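Local coordinates for protein Dye-decolorizing peroxidase (Irpex lacteus, PDB 7D8M) that binds a heme b cofactor and probably acts as a peroxidase that oxidises dyes and other substrates with hydrogen peroxide, at residues D399-F411 with E420-G432. Sequence-based numbering, arbitrary orientation.
Sequences DPVIGQGSPRETF and ESFTVPQVIISNG. With HEM (protoporphyrin IX containing Fe), chain B.
Thr-410 and Phe-422 form an antiparallel hydrogen-bonded pair. Thr-410 N reaches Phe-422 O at 2.9 Å, and Phe-422 N returns to Thr-410 O. Glu-409 and Thr-423 are the neighbouring non-hydrogen-bonded pair. Just past the strands, one more backbone bond runs from Val-424 N to Arg-408 O. On the face of Glu-409, Ser-421 OG gives its proton to the anti lone pair of Glu-409 OE2 at 2.6 Å. CG of Glu-409 is anti to its backbone N (chi1 -159°), and the extended chain lays the carboxylate alongside the serine.

Arg-408 ties the loops together through four carbonyls. NE donates to Val-424 O at 3.0 Å and NH2 to Pro-425 O at 2.9 Å, both from above the carbonyl planes. Within 399-411, NH2 also holds Pro-400 O, and NH1 meets a lone pair of Gly-403 O in the guanidinium plane. A bend at chi3 (54°) turns the group into this site. Bonds from all three of its nitrogens should fix its rotation.

Further along, waters bridge the segments. One joins Val-401 O to Ile-428 N; another joins Gln-404 OE1 to Ser-430 N. Gln-404 NE2 turns instead to Asp-104 and Leu-102 O.

An apolar cluster meets the heme. Ile-428 CD1 lies 3.5 Å from Val-401 CG1. The same Ile-428 CD1 is 3.4 Å from heme CAB. Ile-402 CG2 packs 3.5 Å from heme CHC. Asp-399 OD1 accepts from Val-401 N and Ile-402 N, an Asx turn and Asx motif, while OD2 accepts from ND1 of the axial ligand His-312. The segments flanking a short beta hairpin line the heme pocket of a DyP-type peroxidase, with Ile-402 beside the axial histidine.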
ATOM      1  N   ASP A 399      -1.110  11.713  11.207  1.00 24.87           N
ATOM      2  CA  ASP A 399      -1.406  11.744   9.791  1.00 22.19           C
ATOM      3  C   ASP A 399      -2.908  11.982   9.620  1.00 23.37           C
ATOM      4  O   ASP A 399      -3.715  11.238  10.193  1.00 23.27           O
ATOM      5  CB  ASP A 399      -0.965  10.414   9.175  1.00 26.09           C
ATOM      6  CG  ASP A 399      -1.156  10.342   7.660  1.00 24.73           C
ATOM      7  OD1 ASP A 399      -2.238  10.704   7.148  1.00 23.29           O
ATOM      8  OD2 ASP A 399      -0.214   9.881   6.979  1.00 23.73           O
ATOM      9  N   PRO A 400      -3.322  13.030   8.906  1.00 23.62           N
ATOM     10  CA  PRO A 400      -4.754  13.332   8.820  1.00 21.72           C
ATOM     11  C   PRO A 400      -5.501  12.444   7.839  1.00 24.98           C
ATOM     12  O   PRO A 400      -6.734  12.518   7.778  1.00 23.98           O
ATOM     13  CB  PRO A 400      -4.764  14.799   8.372  1.00 26.72           C
ATOM     14  CG  PRO A 400      -3.509  14.917   7.558  1.00 21.00           C
ATOM     15  CD  PRO A 400      -2.498  14.068   8.262  1.00 24.19           C
ATOM     16  N   VAL A 401      -4.803  11.590   7.099  1.00 24.77           N
ATOM     17  CA  VAL A 401      -5.451  10.645   6.195  1.00 24.10           C
ATOM     18  C   VAL A 401      -5.578   9.301   6.908  1.00 23.16           C
ATOM     19  O   VAL A 401      -6.691   8.857   7.206  1.00 27.22           O
ATOM     20  CB  VAL A 401      -4.679  10.543   4.863  1.00 21.34           C
ATOM     21  CG1 VAL A 401      -5.341   9.554   3.869  1.00 21.96           C
ATOM     22  CG2 VAL A 401      -4.564  11.930   4.228  1.00 22.08           C
ATOM     23  N   ILE A 402      -4.452   8.673   7.249  1.00 22.32           N
ATOM     24  CA  ILE A 402      -4.453   7.311   7.773  1.00 24.01           C
ATOM     25  C   ILE A 402      -4.181   7.230   9.269  1.00 25.69           C
ATOM     26  O   ILE A 402      -4.245   6.124   9.825  1.00 25.91           O
ATOM     27  CB  ILE A 402      -3.452   6.418   7.014  1.00 24.96           C
ATOM     28  CG1 ILE A 402      -2.024   6.950   7.181  1.00 22.51           C
ATOM     29  CG2 ILE A 402      -3.867   6.290   5.548  1.00 23.50           C
ATOM     30  CD1 ILE A 402      -0.922   5.895   6.932  1.00 22.73           C
ATOM     31  N   GLY A 403      -3.884   8.338   9.947  1.00 25.73           N
ATOM     32  CA  GLY A 403      -3.513   8.244  11.353  1.00 21.65           C
ATOM     33  C   GLY A 403      -4.663   7.735  12.209  1.00 26.59           C
ATOM     34  O   GLY A 403      -5.816   8.133  12.039  1.00 26.81           O
ATOM     35  N   GLN A 404      -4.348   6.821  13.126  1.00 26.90           N
ATOM     36  CA  GLN A 404      -5.349   6.279  14.045  1.00 31.95           C
ATOM     37  C   GLN A 404      -4.707   6.050  15.406  1.00 30.98           C
ATOM     38  O   GLN A 404      -3.520   6.307  15.611  1.00 30.78           O
ATOM     39  CB  GLN A 404      -5.929   4.924  13.609  1.00 30.75           C
ATOM     40  CG  GLN A 404      -5.939   4.563  12.159  1.00 26.76           C
ATOM     41  CD  GLN A 404      -6.575   3.186  11.969  1.00 34.53           C
ATOM     42  OE1 GLN A 404      -7.747   3.077  11.599  1.00 38.27           O
ATOM     43  NE2 GLN A 404      -5.809   2.134  12.242  1.00 28.69           N
ATOM     44  N   GLY A 405      -5.489   5.435  16.301  1.00 42.91           N
ATOM     45  CA  GLY A 405      -5.007   4.957  17.578  1.00 41.98           C
ATOM     46  C   GLY A 405      -5.113   5.958  18.707  1.00 45.04           C
ATOM     47  O   GLY A 405      -5.041   5.561  19.878  1.00 45.57           O
ATOM     48  N   SER A 406      -5.279   7.247  18.385  1.00 41.31           N
ATOM     49  CA  SER A 406      -5.394   8.339  19.346  1.00 38.34           C
ATOM     50  C   SER A 406      -6.515   9.257  18.876  1.00 39.17           C
ATOM     51  O   SER A 406      -7.075   9.022  17.796  1.00 40.77           O
ATOM     52  CB  SER A 406      -4.081   9.130  19.457  1.00 36.87           C
ATOM     53  OG  SER A 406      -2.919   8.338  19.394  1.00 43.44           O
ATOM     54  N   PRO A 407      -6.867  10.304  19.636  1.00 45.69           N
ATOM     55  CA  PRO A 407      -7.702  11.375  19.067  1.00 42.01           C
ATOM     56  C   PRO A 407      -7.056  11.952  17.818  1.00 35.68           C
ATOM     57  O   PRO A 407      -5.865  12.274  17.804  1.00 37.41           O
ATOM     58  CB  PRO A 407      -7.781  12.409  20.197  1.00 35.24           C
ATOM     59  CG  PRO A 407      -6.711  12.029  21.152  1.00 42.45           C
ATOM     60  CD  PRO A 407      -6.591  10.546  21.063  1.00 33.84           C
ATOM     61  N   ARG A 408      -7.848  12.063  16.752  1.00 34.99           N
ATOM     62  CA  ARG A 408      -7.308  12.368  15.426  1.00 34.15           C
ATOM     63  C   ARG A 408      -7.117  13.880  15.291  1.00 32.88           C
ATOM     64  O   ARG A 408      -7.795  14.580  14.530  1.00 30.93           O
ATOM     65  CB  ARG A 408      -8.206  11.787  14.340  1.00 35.04           C
ATOM     66  CG  ARG A 408      -7.712  10.439  13.837  1.00 31.80           C
ATOM     67  CD  ARG A 408      -8.705   9.769  12.894  1.00 32.29           C
ATOM     68  NE  ARG A 408      -9.094  10.626  11.779  1.00 32.04           N
ATOM     69  CZ  ARG A 408      -8.363  10.800  10.683  1.00 30.14           C
ATOM     70  NH1 ARG A 408      -7.197  10.175  10.546  1.00 30.39           N
ATOM     71  NH2 ARG A 408      -8.803  11.590   9.716  1.00 28.14           N
ATOM     72  N   GLU A 409      -6.160  14.383  16.067  1.00 29.08           N
ATOM     73  CA  GLU A 409      -5.774  15.785  16.022  1.00 29.76           C
ATOM     74  C   GLU A 409      -4.493  15.946  15.214  1.00 28.33           C
ATOM     75  O   GLU A 409      -3.491  15.279  15.492  1.00 28.72           O
ATOM     76  CB  GLU A 409      -5.573  16.343  17.431  1.00 33.91           C
ATOM     77  CG  GLU A 409      -5.672  17.851  17.485  1.00 34.72           C
ATOM     78  CD  GLU A 409      -5.518  18.420  18.891  1.00 42.13           C
ATOM     79  OE1 GLU A 409      -4.957  17.733  19.773  1.00 39.59           O
ATOM     80  OE2 GLU A 409      -5.953  19.568  19.101  1.00 37.50           O
ATOM     81  N   THR A 410      -4.525  16.855  14.240  1.00 27.54           N
ATOM     82  CA  THR A 410      -3.396  17.151  13.367  1.00 25.48           C
ATOM     83  C   THR A 410      -3.146  18.657  13.386  1.00 29.68           C
ATOM     84  O   THR A 410      -4.086  19.435  13.202  1.00 26.31           O
ATOM     85  CB  THR A 410      -3.676  16.695  11.928  1.00 27.31           C
ATOM     86  OG1 THR A 410      -4.011  15.281  11.900  1.00 27.58           O
ATOM     87  CG2 THR A 410      -2.457  16.982  11.036  1.00 20.98           C
ATOM     88  N   PHE A 411      -1.890  19.061  13.577  1.00 25.94           N
ATOM     89  CA  PHE A 411      -1.490  20.465  13.507  1.00 30.52           C
ATOM     90  C   PHE A 411      -0.771  20.767  12.188  1.00 28.48           C
ATOM     91  O   PHE A 411      -0.406  19.867  11.423  1.00 28.43           O
ATOM     92  CB  PHE A 411      -0.588  20.837  14.691  1.00 27.73           C
ATOM     93  CG  PHE A 411      -1.245  20.682  16.039  1.00 30.06           C
ATOM     94  CD1 PHE A 411      -1.782  21.790  16.699  1.00 31.31           C
ATOM     95  CD2 PHE A 411      -1.311  19.437  16.656  1.00 27.70           C
ATOM     96  CE1 PHE A 411      -2.382  21.655  17.940  1.00 33.36           C
ATOM     97  CE2 PHE A 411      -1.910  19.292  17.892  1.00 32.00           C
ATOM     98  CZ  PHE A 411      -2.447  20.407  18.543  1.00 34.33           C
ATOM     99  N   GLU A 420      -2.803  26.020  14.606  1.00 28.94           N
ATOM    100  CA  GLU A 420      -4.211  25.652  14.561  1.00 32.68           C
ATOM    101  C   GLU A 420      -4.372  24.137  14.472  1.00 35.79           C
ATOM    102  O   GLU A 420      -3.792  23.490  13.595  1.00 32.13           O
ATOM    103  CB  GLU A 420      -4.902  26.309  13.374  1.00 30.98           C
ATOM    104  CG  GLU A 420      -6.340  25.867  13.250  1.00 34.62           C
ATOM    105  CD  GLU A 420      -7.034  26.446  12.044  1.00 41.95           C
ATOM    106  OE1 GLU A 420      -6.440  27.328  11.391  1.00 48.55           O
ATOM    107  OE2 GLU A 420      -8.178  26.024  11.756  1.00 48.17           O
ATOM    108  N   SER A 421      -5.175  23.576  15.371  1.00 31.93           N
ATOM    109  CA  SER A 421      -5.468  22.151  15.362  1.00 35.77           C
ATOM    110  C   SER A 421      -6.643  21.842  14.441  1.00 36.21           C
ATOM    111  O   SER A 421      -7.588  22.630  14.326  1.00 35.09           O
ATOM    112  CB  SER A 421      -5.763  21.672  16.784  1.00 35.15           C
ATOM    113  OG  SER A 421      -6.695  20.612  16.791  1.00 41.42           O
ATOM    114  N   PHE A 422      -6.563  20.698  13.765  1.00 33.43           N
ATOM    115  CA  PHE A 422      -7.672  20.135  13.007  1.00 33.47           C
ATOM    116  C   PHE A 422      -7.981  18.768  13.588  1.00 33.53           C
ATOM    117  O   PHE A 422      -7.107  17.897  13.619  1.00 32.27           O
ATOM    118  CB  PHE A 422      -7.334  19.999  11.520  1.00 32.42           C
ATOM    119  CG  PHE A 422      -7.281  21.307  10.788  1.00 32.01           C
ATOM    120  CD1 PHE A 422      -6.137  22.087  10.823  1.00 31.05           C
ATOM    121  CD2 PHE A 422      -8.376  21.753  10.067  1.00 31.57           C
ATOM    122  CE1 PHE A 422      -6.088  23.291  10.148  1.00 32.32           C
ATOM    123  CE2 PHE A 422      -8.334  22.965   9.391  1.00 35.54           C
ATOM    124  CZ  PHE A 422      -7.186  23.732   9.429  1.00 33.16           C
ATOM    125  N   THR A 423      -9.208  18.583  14.063  1.00 33.67           N
ATOM    126  CA  THR A 423      -9.677  17.270  14.490  1.00 31.07           C
ATOM    127  C   THR A 423     -10.439  16.683  13.311  1.00 32.87           C
ATOM    128  O   THR A 423     -11.582  17.057  13.035  1.00 30.54           O
ATOM    129  CB  THR A 423     -10.537  17.354  15.741  1.00 32.42           C
ATOM    130  OG1 THR A 423      -9.752  17.904  16.804  1.00 35.09           O
ATOM    131  CG2 THR A 423     -11.009  15.961  16.137  1.00 34.07           C
ATOM    132  N   VAL A 424      -9.782  15.778  12.601  1.00 29.67           N
ATOM    133  CA  VAL A 424     -10.295  15.252  11.342  1.00 30.28           C
ATOM    134  C   VAL A 424     -11.134  14.017  11.644  1.00 26.98           C
ATOM    135  O   VAL A 424     -10.655  13.100  12.325  1.00 26.20           O
ATOM    136  CB  VAL A 424      -9.135  14.942  10.387  1.00 30.69           C
ATOM    137  CG1 VAL A 424      -9.654  14.625   8.988  1.00 30.17           C
ATOM    138  CG2 VAL A 424      -8.142  16.123  10.390  1.00 27.79           C
ATOM    139  N   PRO A 425     -12.392  13.973  11.205  1.00 29.32           N
ATOM    140  CA  PRO A 425     -13.185  12.755  11.381  1.00 31.12           C
ATOM    141  C   PRO A 425     -12.501  11.589  10.693  1.00 30.76           C
ATOM    142  O   PRO A 425     -11.709  11.761   9.763  1.00 27.82           O
ATOM    143  CB  PRO A 425     -14.518  13.094  10.710  1.00 31.43           C
ATOM    144  CG  PRO A 425     -14.181  14.178   9.739  1.00 30.43           C
ATOM    145  CD  PRO A 425     -13.091  14.974  10.385  1.00 30.41           C
ATOM    146  N   GLN A 426     -12.782  10.395  11.182  1.00 30.30           N
ATOM    147  CA  GLN A 426     -12.209   9.211  10.566  1.00 30.48           C
ATOM    148  C   GLN A 426     -12.847   9.032   9.189  1.00 30.95           C
ATOM    149  O   GLN A 426     -14.056   8.809   9.085  1.00 35.96           O
ATOM    150  CB  GLN A 426     -12.439   8.008  11.472  1.00 38.02           C
ATOM    151  CG  GLN A 426     -11.922   6.691  10.934  1.00 36.79           C
ATOM    152  CD  GLN A 426     -11.817   5.653  12.031  1.00 42.16           C
ATOM    153  OE1 GLN A 426     -12.825   5.267  12.631  1.00 41.29           O
ATOM    154  NE2 GLN A 426     -10.593   5.213  12.318  1.00 45.17           N
ATOM    155  N   VAL A 427     -12.052   9.176   8.128  1.00 26.17           N
ATOM    156  CA  VAL A 427     -12.551   8.997   6.765  1.00 28.85           C
ATOM    157  C   VAL A 427     -12.062   7.705   6.132  1.00 26.35           C
ATOM    158  O   VAL A 427     -12.528   7.349   5.033  1.00 25.53           O
ATOM    159  CB  VAL A 427     -12.176  10.195   5.872  1.00 29.34           C
ATOM    160  CG1 VAL A 427     -12.883  11.458   6.365  1.00 29.74           C
ATOM    161  CG2 VAL A 427     -10.672  10.387   5.871  1.00 30.50           C
ATOM    162  N   ILE A 428     -11.142   7.004   6.784  1.00 24.56           N
ATOM    163  CA  ILE A 428     -10.648   5.705   6.357  1.00 27.98           C
ATOM    164  C   ILE A 428     -10.847   4.750   7.518  1.00 27.01           C
ATOM    165  O   ILE A 428     -10.399   5.024   8.638  1.00 26.46           O
ATOM    166  CB  ILE A 428      -9.168   5.776   5.947  1.00 28.61           C
ATOM    167  CG1 ILE A 428      -9.029   6.596   4.664  1.00 23.93           C
ATOM    168  CG2 ILE A 428      -8.589   4.379   5.770  1.00 28.96           C
ATOM    169  CD1 ILE A 428      -7.612   6.904   4.316  1.00 26.25           C
ATOM    170  N   ILE A 429     -11.540   3.649   7.264  1.00 25.23           N
ATOM    171  CA  ILE A 429     -11.870   2.680   8.301  1.00 26.41           C
ATOM    172  C   ILE A 429     -11.260   1.356   7.885  1.00 28.35           C
ATOM    173  O   ILE A 429     -11.531   0.864   6.782  1.00 25.39           O
ATOM    174  CB  ILE A 429     -13.388   2.566   8.507  1.00 25.35           C
ATOM    175  CG1 ILE A 429     -13.919   3.881   9.091  1.00 30.60           C
ATOM    176  CG2 ILE A 429     -13.714   1.426   9.443  1.00 29.06           C
ATOM    177  CD1 ILE A 429     -15.406   3.974   9.114  1.00 33.65           C
ATOM    178  N   SER A 430     -10.409   0.806   8.744  1.00 26.82           N
ATOM    179  CA  SER A 430      -9.783  -0.479   8.460  1.00 29.67           C
ATOM    180  C   SER A 430     -10.802  -1.596   8.609  1.00 27.86           C
ATOM    181  O   SER A 430     -11.396  -1.756   9.679  1.00 28.71           O
ATOM    182  CB  SER A 430      -8.605  -0.723   9.397  1.00 27.49           C
ATOM    183  OG  SER A 430      -8.064  -2.018   9.180  1.00 29.38           O
ATOM    184  N   ASN A 431     -11.014  -2.356   7.536  1.00 28.81           N
ATOM    185  CA  ASN A 431     -11.761  -3.603   7.608  1.00 28.53           C
ATOM    186  C   ASN A 431     -10.839  -4.803   7.764  1.00 29.34           C
ATOM    187  O   ASN A 431     -11.263  -5.940   7.527  1.00 28.92           O
ATOM    188  CB  ASN A 431     -12.648  -3.784   6.366  1.00 27.89           C
ATOM    189  CG  ASN A 431     -13.719  -2.702   6.232  1.00 27.52           C
ATOM    190  OD1 ASN A 431     -14.081  -2.319   5.126  1.00 27.90           O
ATOM    191  ND2 ASN A 431     -14.237  -2.220   7.358  1.00 30.69           N
ATOM    192  N   GLY A 432      -9.581  -4.572   8.118  1.00 27.70           N
ATOM    193  CA  GLY A 432      -8.663  -5.654   8.390  1.00 28.26           C
ATOM    194  C   GLY A 432      -8.013  -6.257   7.154  1.00 27.78           C
ATOM    195  O   GLY A 432      -8.173  -5.808   6.020  1.00 29.66           O
TER
HETATM  196  CHA HEM B 601       1.220   8.069  -0.982  1.00 25.46           C
HETATM  197  CHB HEM B 601      -3.609   7.890  -0.564  1.00 24.76           C
HETATM  198  CHC HEM B 601      -3.158   4.336   2.721  1.00 23.29           C
HETATM  199  CHD HEM B 601       1.662   4.876   2.661  1.00 22.95           C
HETATM  200  C1A HEM B 601      -0.120   8.322  -1.178  1.00 23.50           C
HETATM  201  C2A HEM B 601      -0.685   9.239  -2.149  1.00 26.99           C
HETATM  202  C3A HEM B 601      -2.024   9.174  -2.038  1.00 25.45           C
HETATM  203  C4A HEM B 601      -2.343   8.220  -0.997  1.00 25.09           C
HETATM  204  CMA HEM B 601      -3.080   9.953  -2.844  1.00 22.58           C
HETATM  205  CAA HEM B 601       0.144  10.109  -3.131  1.00 25.80           C
HETATM  206  CBA HEM B 601       0.409   9.341  -4.425  1.00 28.15           C
HETATM  207  CGA HEM B 601       1.813   8.769  -4.457  1.00 29.49           C
HETATM  208  O1A HEM B 601       2.748   9.430  -3.948  1.00 32.36           O
HETATM  209  O2A HEM B 601       2.005   7.655  -5.020  1.00 29.11           O
HETATM  210  C1B HEM B 601      -3.896   6.888   0.332  1.00 24.62           C
HETATM  211  C2B HEM B 601      -5.225   6.417   0.649  1.00 25.16           C
HETATM  212  C3B HEM B 601      -5.097   5.441   1.568  1.00 21.93           C
HETATM  213  C4B HEM B 601      -3.689   5.259   1.840  1.00 22.28           C
HETATM  214  CMB HEM B 601      -6.520   7.015   0.026  1.00 22.30           C
HETATM  215  CAB HEM B 601      -6.187   4.570   2.241  1.00 22.66           C
HETATM  216  CBB HEM B 601      -7.417   4.411   1.742  1.00 22.80           C
HETATM  217  C1C HEM B 601      -1.820   4.210   3.055  1.00 23.08           C
HETATM  218  C2C HEM B 601      -1.262   3.377   4.107  1.00 24.02           C
HETATM  219  C3C HEM B 601       0.078   3.523   4.084  1.00 24.27           C
HETATM  220  C4C HEM B 601       0.398   4.470   3.032  1.00 24.03           C
HETATM  221  CMC HEM B 601      -2.122   2.478   5.029  1.00 23.46           C
HETATM  222  CAC HEM B 601       1.164   2.887   4.992  1.00 25.21           C
HETATM  223  CBC HEM B 601       0.909   2.434   6.232  1.00 26.35           C
HETATM  224  C1D HEM B 601       1.962   5.691   1.590  1.00 23.54           C
HETATM  225  C2D HEM B 601       3.274   5.920   1.007  1.00 23.58           C
HETATM  226  C3D HEM B 601       3.150   6.800   0.012  1.00 24.86           C
HETATM  227  C4D HEM B 601       1.750   7.167  -0.082  1.00 27.14           C
HETATM  228  CMD HEM B 601       4.602   5.282   1.449  1.00 20.43           C
HETATM  229  CAD HEM B 601       4.294   7.338  -0.870  1.00 24.10           C
HETATM  230  CBD HEM B 601       4.890   8.573  -0.189  1.00 24.95           C
HETATM  231  CGD HEM B 601       6.093   9.102  -0.941  1.00 28.35           C
HETATM  232  O1D HEM B 601       6.221  10.349  -1.052  1.00 25.74           O
HETATM  233  O2D HEM B 601       6.918   8.287  -1.440  1.00 26.41           O
HETATM  234  NA  HEM B 601      -1.155   7.728  -0.491  1.00 22.91           N
HETATM  235  NB  HEM B 601      -2.975   6.162   1.074  1.00 20.72           N
HETATM  236  NC  HEM B 601      -0.781   4.864   2.435  1.00 22.52           N
HETATM  237  ND  HEM B 601       1.046   6.456   0.889  1.00 22.77           N
HETATM  238 FE   HEM B 601      -0.986   6.408   1.104  1.00 23.99          FE
HETATM  239  O   HOH W   1      -9.276   8.354   8.551  1.00 26.73           O
HETATM  240  O   HOH W   2      -8.087   6.830  10.460  1.00 33.60           O
HETATM  241  O   HOH W   3      -9.913   1.915  11.431  1.00 30.35           O
HETATM  242  O   HOH W   4      -7.932   4.594   9.328  1.00 38.26           O